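Local coordinates for protein torso (Bombyx mori, PDB 5AOQ) that serves as a receptor tyrosine kinase whose extracellular region binds the neurohormone PTTH, switching on MAPK signalling at the onset of metamorphosis, at residues F189-K201 / F213-H227. Sequence-based numbering, arbitrary orientation.
Sequences FDIANICQNTNMK and FDVENLVLNDECEIH
Phe213's ring carries Ile191 on one face: the CG2 methyl stands 3.5 Å from the ring centroid, only 5° off the normal, a clean CH-pi contact. With CG2 anti to the backbone N, Ile191 points this methyl into the ring, and CD1 of Ile226 meets the same methyl. Lys201 runs fully extended past the ring, with CG, CD and CE each 4.0 Å from Phe213 CZ, and its NZ donates to Asp214 O at 2.8 Å, coming from above the carbonyl plane. With an alanine at Lys201, Asp214 O would probably lose this donor and the ring its lysine-chain cover. Next along, strands 189-195 and 223-227 pair antiparallel: Ala192 with His227 and Ile194 with Glu225 each exchange two backbone bonds. Past them, the Cys195–Cys224 disulfide crosses between the strands, and Leu218 packs its CD2 methyl against Cys195 SG. The carboxylate of Asp222 straddles the turn, OD1 reaching Gln196 N and OD2 reaching Asn197 N, both weak bonds at 3.0 Å. The contact joins the two sheets of the second FN3 domain, the one that binds PTTH, with Phe213, Ile191, Ile226 and the disulfide between them. Strands 198-205 and 233-240 flank the central pair in one sheet, while strand 213-216 belongs to the facing sheet, beside strand 171-179; on the outer side, Ala192 and Glu225 pack against Ile23 and Lys21 of a PTTH chain.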
ATOM      1  N   PHE A 189     -22.067 -10.266  -4.346  1.00 63.51           N
ATOM      2  CA  PHE A 189     -21.392  -9.854  -5.582  1.00 61.18           C
ATOM      3  C   PHE A 189     -20.240  -8.870  -5.364  1.00 60.53           C
ATOM      4  O   PHE A 189     -20.186  -8.165  -4.355  1.00 61.45           O
ATOM      5  CB  PHE A 189     -22.406  -9.231  -6.547  1.00 59.42           C
ATOM      6  CG  PHE A 189     -23.539 -10.148  -6.913  1.00 60.14           C
ATOM      7  CD1 PHE A 189     -23.344 -11.198  -7.796  1.00 60.01           C
ATOM      8  CD2 PHE A 189     -24.797  -9.967  -6.364  1.00 61.29           C
ATOM      9  CE1 PHE A 189     -24.386 -12.044  -8.129  1.00 61.03           C
ATOM     10  CE2 PHE A 189     -25.841 -10.809  -6.693  1.00 62.34           C
ATOM     11  CZ  PHE A 189     -25.636 -11.849  -7.576  1.00 62.21           C
ATOM     12  N   ASP A 190     -19.327  -8.841  -6.335  1.00 59.21           N
ATOM     13  CA  ASP A 190     -18.226  -7.876  -6.372  1.00 58.66           C
ATOM     14  C   ASP A 190     -18.196  -7.156  -7.717  1.00 56.44           C
ATOM     15  O   ASP A 190     -18.112  -7.794  -8.767  1.00 55.53           O
ATOM     16  CB  ASP A 190     -16.886  -8.568  -6.121  1.00 59.90           C
ATOM     17  CG  ASP A 190     -16.730  -9.029  -4.691  1.00 62.21           C
ATOM     18  OD1 ASP A 190     -17.297 -10.085  -4.339  1.00 63.38           O
ATOM     19  OD2 ASP A 190     -16.044  -8.335  -3.912  1.00 63.06           O
ATOM     20  N   ILE A 191     -18.252  -5.828  -7.679  1.00 55.80           N
ATOM     21  CA  ILE A 191     -18.407  -5.026  -8.888  1.00 53.86           C
ATOM     22  C   ILE A 191     -17.201  -4.137  -9.151  1.00 53.79           C
ATOM     23  O   ILE A 191     -16.674  -3.498  -8.235  1.00 55.13           O
ATOM     24  CB  ILE A 191     -19.656  -4.122  -8.805  1.00 53.35           C
ATOM     25  CG1 ILE A 191     -20.898  -4.949  -8.475  1.00 53.88           C
ATOM     26  CG2 ILE A 191     -19.845  -3.336 -10.101  1.00 51.44           C
ATOM     27  CD1 ILE A 191     -21.123  -5.139  -6.989  1.00 56.01           C
ATOM     28  N   ALA A 192     -16.775  -4.104 -10.412  1.00 52.46           N
ATOM     29  CA  ALA A 192     -15.729  -3.188 -10.856  1.00 52.47           C
ATOM     30  C   ALA A 192     -16.176  -2.477 -12.130  1.00 50.63           C
ATOM     31  O   ALA A 192     -16.680  -3.115 -13.047  1.00 49.30           O
ATOM     32  CB  ALA A 192     -14.430  -3.938 -11.091  1.00 53.33           C
ATOM     33  N   ASN A 193     -15.997  -1.159 -12.185  1.00 50.77           N
ATOM     34  CA  ASN A 193     -16.405  -0.377 -13.351  1.00 49.27           C
ATOM     35  C   ASN A 193     -15.366   0.663 -13.748  1.00 49.97           C
ATOM     36  O   ASN A 193     -14.793   1.344 -12.893  1.00 51.73           O
ATOM     37  CB  ASN A 193     -17.745   0.312 -13.090  1.00 48.82           C
ATOM     38  CG  ASN A 193     -18.237   1.102 -14.288  1.00 47.37           C
ATOM     39  OD1 ASN A 193     -18.201   0.620 -15.421  1.00 45.97           O
ATOM     40  ND2 ASN A 193     -18.697   2.324 -14.045  1.00 47.90           N
ATOM     41  N   ILE A 194     -15.135   0.780 -15.054  1.00 49.89           N
ATOM     42  CA  ILE A 194     -14.168   1.733 -15.585  1.00 50.74           C
ATOM     43  C   ILE A 194     -14.646   2.313 -16.918  1.00 49.17           C
ATOM     44  O   ILE A 194     -15.356   1.648 -17.676  1.00 47.38           O
ATOM     45  CB  ILE A 194     -12.779   1.068 -15.763  1.00 51.88           C
ATOM     46  CG1 ILE A 194     -11.727   2.078 -16.233  1.00 53.31           C
ATOM     47  CG2 ILE A 194     -12.866  -0.101 -16.739  1.00 50.45           C
ATOM     48  CD1 ILE A 194     -11.467   3.208 -15.257  1.00 55.33           C
ATOM     49  N   CYS A 195     -14.256   3.557 -17.191  1.00 65.83           N
ATOM     50  CA  CYS A 195     -14.575   4.219 -18.455  1.00 64.72           C
ATOM     51  C   CYS A 195     -13.342   4.896 -19.041  1.00 66.24           C
ATOM     52  O   CYS A 195     -12.379   5.167 -18.327  1.00 68.45           O
ATOM     53  CB  CYS A 195     -15.685   5.252 -18.263  1.00 65.03           C
ATOM     54  SG  CYS A 195     -17.270   4.580 -17.737  1.00 63.00           S
ATOM     55  N   GLN A 196     -13.392   5.186 -20.338  1.00 64.86           N
ATOM     56  CA  GLN A 196     -12.264   5.787 -21.045  1.00 67.35           C
ATOM     57  C   GLN A 196     -11.899   7.162 -20.489  1.00 72.13           C
ATOM     58  O   GLN A 196     -10.746   7.585 -20.587  1.00 74.68           O
ATOM     59  CB  GLN A 196     -12.581   5.903 -22.542  1.00 66.39           C
ATOM     60  CG  GLN A 196     -11.424   6.390 -23.403  1.00 68.65           C
ATOM     61  CD  GLN A 196     -11.807   6.520 -24.866  1.00 67.39           C
ATOM     62  OE1 GLN A 196     -12.855   6.032 -25.291  1.00 63.98           O
ATOM     63  NE2 GLN A 196     -10.961   7.186 -25.643  1.00 70.03           N
ATOM     64  N   ASN A 197     -12.878   7.852 -19.906  1.00 66.83           N
ATOM     65  CA  ASN A 197     -12.660   9.198 -19.381  1.00 71.40           C
ATOM     66  C   ASN A 197     -13.281   9.406 -17.998  1.00 71.24           C
ATOM     67  O   ASN A 197     -13.741  10.501 -17.671  1.00 73.74           O
ATOM     68  CB  ASN A 197     -13.209  10.236 -20.363  1.00 74.17           C
ATOM     69  CG  ASN A 197     -12.466  10.233 -21.684  1.00 75.13           C
ATOM     70  OD1 ASN A 197     -11.404  10.844 -21.811  1.00 78.71           O
ATOM     71  ND2 ASN A 197     -13.018   9.541 -22.675  1.00 71.77           N
ATOM     72  N   THR A 198     -13.291   8.350 -17.193  1.00 67.68           N
ATOM     73  CA  THR A 198     -13.718   8.443 -15.801  1.00 67.35           C
ATOM     74  C   THR A 198     -12.905   7.470 -14.960  1.00 65.39           C
ATOM     75  O   THR A 198     -12.663   6.334 -15.372  1.00 63.63           O
ATOM     76  CB  THR A 198     -15.222   8.144 -15.632  1.00 65.30           C
ATOM     77  OG1 THR A 198     -15.985   9.025 -16.465  1.00 66.62           O
ATOM     78  CG2 THR A 198     -15.651   8.330 -14.181  1.00 65.01           C
ATOM     79  N   ASN A 199     -12.485   7.918 -13.782  1.00 78.04           N
ATOM     80  CA  ASN A 199     -11.680   7.088 -12.900  1.00 76.57           C
ATOM     81  C   ASN A 199     -12.452   5.880 -12.388  1.00 73.38           C
ATOM     82  O   ASN A 199     -13.673   5.919 -12.233  1.00 72.65           O
ATOM     83  CB  ASN A 199     -11.158   7.911 -11.720  1.00 78.34           C
ATOM     84  CG  ASN A 199     -10.002   8.815 -12.106  1.00 81.35           C
ATOM     85  OD1 ASN A 199      -9.167   8.455 -12.938  1.00 81.48           O
ATOM     86  ND2 ASN A 199      -9.945   9.995 -11.501  1.00 83.80           N
ATOM     87  N   MET A 200     -11.711   4.807 -12.138  1.00 60.93           N
ATOM     88  CA  MET A 200     -12.278   3.521 -11.760  1.00 59.51           C
ATOM     89  C   MET A 200     -13.171   3.606 -10.527  1.00 59.97           C
ATOM     90  O   MET A 200     -12.946   4.433  -9.642  1.00 62.02           O
ATOM     91  CB  MET A 200     -11.142   2.531 -11.516  1.00 60.54           C
ATOM     92  CG  MET A 200     -11.574   1.111 -11.216  1.00 59.46           C
ATOM     93  SD  MET A 200     -10.168   0.020 -10.918  1.00 61.17           S
ATOM     94  CE  MET A 200      -9.284   0.894  -9.625  1.00 64.28           C
ATOM     95  N   LYS A 201     -14.184   2.744 -10.480  1.00 59.01           N
ATOM     96  CA  LYS A 201     -15.026   2.600  -9.297  1.00 59.62           C
ATOM     97  C   LYS A 201     -15.289   1.128  -9.005  1.00 58.95           C
ATOM     98  O   LYS A 201     -15.605   0.356  -9.908  1.00 57.24           O
ATOM     99  CB  LYS A 201     -16.351   3.345  -9.476  1.00 58.83           C
ATOM    100  CG  LYS A 201     -17.306   3.185  -8.300  1.00 59.67           C
ATOM    101  CD  LYS A 201     -18.558   4.030  -8.461  1.00 59.38           C
ATOM    102  CE  LYS A 201     -19.525   3.799  -7.309  1.00 60.48           C
ATOM    103  NZ  LYS A 201     -20.748   4.639  -7.415  1.00 60.63           N
ATOM    104  N   PHE A 213     -26.173  -1.446  -8.855  1.00 41.48           N
ATOM    105  CA  PHE A 213     -24.912  -0.722  -8.759  1.00 40.25           C
ATOM    106  C   PHE A 213     -25.015   0.661  -9.381  1.00 38.93           C
ATOM    107  O   PHE A 213     -25.341   0.798 -10.557  1.00 38.47           O
ATOM    108  CB  PHE A 213     -23.794  -1.518  -9.432  1.00 40.58           C
ATOM    109  CG  PHE A 213     -22.449  -0.856  -9.353  1.00 40.23           C
ATOM    110  CD1 PHE A 213     -21.780  -0.763  -8.146  1.00 40.77           C
ATOM    111  CD2 PHE A 213     -21.851  -0.335 -10.486  1.00 40.08           C
ATOM    112  CE1 PHE A 213     -20.541  -0.158  -8.068  1.00 41.12           C
ATOM    113  CE2 PHE A 213     -20.610   0.269 -10.414  1.00 40.75           C
ATOM    114  CZ  PHE A 213     -19.956   0.360  -9.204  1.00 41.24           C
ATOM    115  N   ASP A 214     -24.721   1.684  -8.583  1.00 39.36           N
ATOM    116  CA  ASP A 214     -24.778   3.062  -9.049  1.00 38.96           C
ATOM    117  C   ASP A 214     -23.412   3.512  -9.552  1.00 39.21           C
ATOM    118  O   ASP A 214     -22.379   3.063  -9.054  1.00 39.79           O
ATOM    119  CB  ASP A 214     -25.254   3.990  -7.930  1.00 39.87           C
ATOM    120  CG  ASP A 214     -26.574   3.550  -7.331  1.00 40.68           C
ATOM    121  OD1 ASP A 214     -27.372   2.917  -8.052  1.00 40.40           O
ATOM    122  OD2 ASP A 214     -26.815   3.843  -6.141  1.00 42.25           O
ATOM    123  N   VAL A 215     -23.419   4.396 -10.546  1.00 25.51           N
ATOM    124  CA  VAL A 215     -22.194   4.991 -11.065  1.00 26.89           C
ATOM    125  C   VAL A 215     -22.401   6.485 -11.276  1.00 28.11           C
ATOM    126  O   VAL A 215     -23.487   6.922 -11.656  1.00 27.59           O
ATOM    127  CB  VAL A 215     -21.758   4.336 -12.392  1.00 27.31           C
ATOM    128  CG1 VAL A 215     -20.456   4.951 -12.893  1.00 29.82           C
ATOM    129  CG2 VAL A 215     -21.596   2.838 -12.211  1.00 26.78           C
ATOM    130  N   GLU A 216     -21.351   7.260 -11.024  1.00 51.16           N
ATOM    131  CA  GLU A 216     -21.417   8.709 -11.157  1.00 51.03           C
ATOM    132  C   GLU A 216     -20.231   9.258 -11.939  1.00 51.80           C
ATOM    133  O   GLU A 216     -19.284   8.533 -12.248  1.00 52.57           O
ATOM    134  CB  GLU A 216     -21.476   9.363  -9.775  1.00 51.59           C
ATOM    135  CG  GLU A 216     -22.608   8.848  -8.898  1.00 51.11           C
ATOM    136  CD  GLU A 216     -22.622   9.487  -7.524  1.00 51.79           C
ATOM    137  OE1 GLU A 216     -21.822  10.419  -7.290  1.00 52.64           O
ATOM    138  OE2 GLU A 216     -23.432   9.057  -6.677  1.00 51.67           O
ATOM    139  N   ASN A 217     -20.301  10.547 -12.255  1.00 53.68           N
ATOM    140  CA  ASN A 217     -19.234  11.247 -12.961  1.00 54.67           C
ATOM    141  C   ASN A 217     -18.985  10.689 -14.361  1.00 54.32           C
ATOM    142  O   ASN A 217     -17.888  10.824 -14.903  1.00 55.46           O
ATOM    143  CB  ASN A 217     -17.942  11.195 -12.145  1.00 56.40           C
ATOM    144  CG  ASN A 217     -18.173  11.486 -10.675  1.00 56.77           C
ATOM    145  OD1 ASN A 217     -19.099  12.213 -10.313  1.00 56.19           O
ATOM    146  ND2 ASN A 217     -17.336  10.912  -9.817  1.00 57.90           N
ATOM    147  N   LEU A 218     -20.006  10.065 -14.943  1.00 37.64           N
ATOM    148  CA  LEU A 218     -19.928   9.592 -16.321  1.00 37.25           C
ATOM    149  C   LEU A 218     -20.064  10.761 -17.288  1.00 36.99           C
ATOM    150  O   LEU A 218     -20.490  11.849 -16.900  1.00 36.96           O
ATOM    151  CB  LEU A 218     -21.010   8.547 -16.601  1.00 36.12           C
ATOM    152  CG  LEU A 218     -20.877   7.206 -15.878  1.00 36.58           C
ATOM    153  CD1 LEU A 218     -22.105   6.348 -16.133  1.00 35.70           C
ATOM    154  CD2 LEU A 218     -19.616   6.477 -16.315  1.00 37.82           C
ATOM    155  N   VAL A 219     -19.694  10.528 -18.544  1.00 36.99           N
ATOM    156  CA  VAL A 219     -19.800  11.547 -19.584  1.00 36.80           C
ATOM    157  C   VAL A 219     -20.418  10.969 -20.853  1.00 35.72           C
ATOM    158  O   VAL A 219     -20.560   9.753 -20.992  1.00 35.43           O
ATOM    159  CB  VAL A 219     -18.422  12.157 -19.909  1.00 38.46           C
ATOM    160  CG1 VAL A 219     -17.842  12.830 -18.677  1.00 39.75           C
ATOM    161  CG2 VAL A 219     -17.471  11.093 -20.436  1.00 39.30           C
ATOM    162  N   LEU A 220     -20.781  11.851 -21.779  1.00 35.30           N
ATOM    163  CA  LEU A 220     -21.438  11.445 -23.016  1.00 34.31           C
ATOM    164  C   LEU A 220     -20.482  10.765 -23.990  1.00 34.94           C
ATOM    165  O   LEU A 220     -19.311  11.134 -24.092  1.00 36.26           O
ATOM    166  CB  LEU A 220     -22.079  12.657 -23.695  1.00 33.86           C
ATOM    167  CG  LEU A 220     -23.195  13.358 -22.917  1.00 33.41           C
ATOM    168  CD1 LEU A 220     -23.594  14.653 -23.606  1.00 33.49           C
ATOM    169  CD2 LEU A 220     -24.401  12.444 -22.760  1.00 32.39           C
ATOM    170  N   ASN A 221     -21.000   9.768 -24.702  1.00 35.88           N
ATOM    171  CA  ASN A 221     -20.262   9.091 -25.764  1.00 36.52           C
ATOM    172  C   ASN A 221     -18.948   8.476 -25.286  1.00 38.17           C
ATOM    173  O   ASN A 221     -17.938   8.522 -25.989  1.00 39.38           O
ATOM    174  CB  ASN A 221     -19.994  10.072 -26.905  1.00 36.60           C
ATOM    175  CG  ASN A 221     -21.267  10.672 -27.462  1.00 35.18           C
ATOM    176  OD1 ASN A 221     -22.210   9.954 -27.788  1.00 34.27           O
ATOM    177  ND2 ASN A 221     -21.308  11.997 -27.554  1.00 35.25           N
ATOM    178  N   ASP A 222     -18.976   7.901 -24.087  1.00 53.12           N
ATOM    179  CA  ASP A 222     -17.802   7.268 -23.495  1.00 54.83           C
ATOM    180  C   ASP A 222     -17.909   5.750 -23.569  1.00 55.19           C
ATOM    181  O   ASP A 222     -18.954   5.179 -23.261  1.00 54.18           O
ATOM    182  CB  ASP A 222     -17.633   7.713 -22.041  1.00 55.15           C
ATOM    183  CG  ASP A 222     -16.242   7.437 -21.503  1.00 57.24           C
ATOM    184  OD1 ASP A 222     -15.588   6.497 -21.998  1.00 58.42           O
ATOM    185  OD2 ASP A 222     -15.803   8.162 -20.585  1.00 57.91           O
ATOM    186  N   GLU A 223     -16.821   5.106 -23.980  1.00 43.29           N
ATOM    187  CA  GLU A 223     -16.777   3.652 -24.088  1.00 43.75           C
ATOM    188  C   GLU A 223     -16.352   3.035 -22.755  1.00 44.40           C
ATOM    189  O   GLU A 223     -15.168   3.027 -22.415  1.00 46.15           O
ATOM    190  CB  GLU A 223     -15.819   3.231 -25.205  1.00 45.43           C
ATOM    191  CG  GLU A 223     -15.904   1.759 -25.579  1.00 46.19           C
ATOM    192  CD  GLU A 223     -17.253   1.384 -26.167  1.00 44.82           C
ATOM    193  OE1 GLU A 223     -17.925   2.271 -26.735  1.00 43.78           O
ATOM    194  OE2 GLU A 223     -17.641   0.201 -26.060  1.00 45.01           O
ATOM    195  N   CYS A 224     -17.325   2.518 -22.011  1.00 43.18           N
ATOM    196  CA  CYS A 224     -17.085   1.976 -20.673  1.00 43.74           C
ATOM    197  C   CYS A 224     -17.067   0.450 -20.633  1.00 44.46           C
ATOM    198  O   CYS A 224     -17.436  -0.223 -21.598  1.00 44.29           O
ATOM    199  CB  CYS A 224     -18.156   2.473 -19.701  1.00 42.11           C
ATOM    200  SG  CYS A 224     -18.247   4.260 -19.486  1.00 41.71           S
ATOM    201  N   GLU A 225     -16.644  -0.080 -19.489  1.00 52.96           N
ATOM    202  CA  GLU A 225     -16.667  -1.515 -19.237  1.00 53.83           C
ATOM    203  C   GLU A 225     -16.870  -1.789 -17.748  1.00 53.91           C
ATOM    204  O   GLU A 225     -16.315  -1.087 -16.892  1.00 54.73           O
ATOM    205  CB  GLU A 225     -15.374  -2.171 -19.727  1.00 56.59           C
ATOM    206  CG  GLU A 225     -15.376  -3.688 -19.624  1.00 57.92           C
ATOM    207  CD  GLU A 225     -14.105  -4.312 -20.165  1.00 61.02           C
ATOM    208  OE1 GLU A 225     -13.151  -3.562 -20.461  1.00 62.15           O
ATOM    209  OE2 GLU A 225     -14.059  -5.555 -20.294  1.00 62.51           O
ATOM    210  N   ILE A 226     -17.678  -2.805 -17.454  1.00 45.78           N
ATOM    211  CA  ILE A 226     -17.981  -3.188 -16.079  1.00 45.83           C
ATOM    212  C   ILE A 226     -17.840  -4.700 -15.897  1.00 47.28           C
ATOM    213  O   ILE A 226     -18.327  -5.485 -16.711  1.00 46.87           O
ATOM    214  CB  ILE A 226     -19.410  -2.727 -15.669  1.00 43.13           C
ATOM    215  CG1 ILE A 226     -19.640  -2.956 -14.173  1.00 43.36           C
ATOM    216  CG2 ILE A 226     -20.482  -3.435 -16.500  1.00 41.58           C
ATOM    217  CD1 ILE A 226     -20.963  -2.421 -13.660  1.00 41.05           C
ATOM    218  N   HIS A 227     -17.133  -5.094 -14.841  1.00 69.76           N
ATOM    219  CA  HIS A 227     -16.986  -6.498 -14.480  1.00 71.49           C
ATOM    220  C   HIS A 227     -17.837  -6.813 -13.256  1.00 70.51           C
ATOM    221  O   HIS A 227     -17.759  -6.115 -12.237  1.00 70.55           O
ATOM    222  CB  HIS A 227     -15.523  -6.835 -14.190  1.00 75.16           C
ATOM    223  CG  HIS A 227     -14.564  -6.294 -15.204  1.00 76.31           C
ATOM    224  ND1 HIS A 227     -14.307  -6.926 -16.402  1.00 77.18           N
ATOM    225  CD2 HIS A 227     -13.790  -5.184 -15.192  1.00 76.90           C
ATOM    226  CE1 HIS A 227     -13.422  -6.225 -17.085  1.00 78.15           C
ATOM    227  NE2 HIS A 227     -13.091  -5.162 -16.375  1.00 77.96           N
TER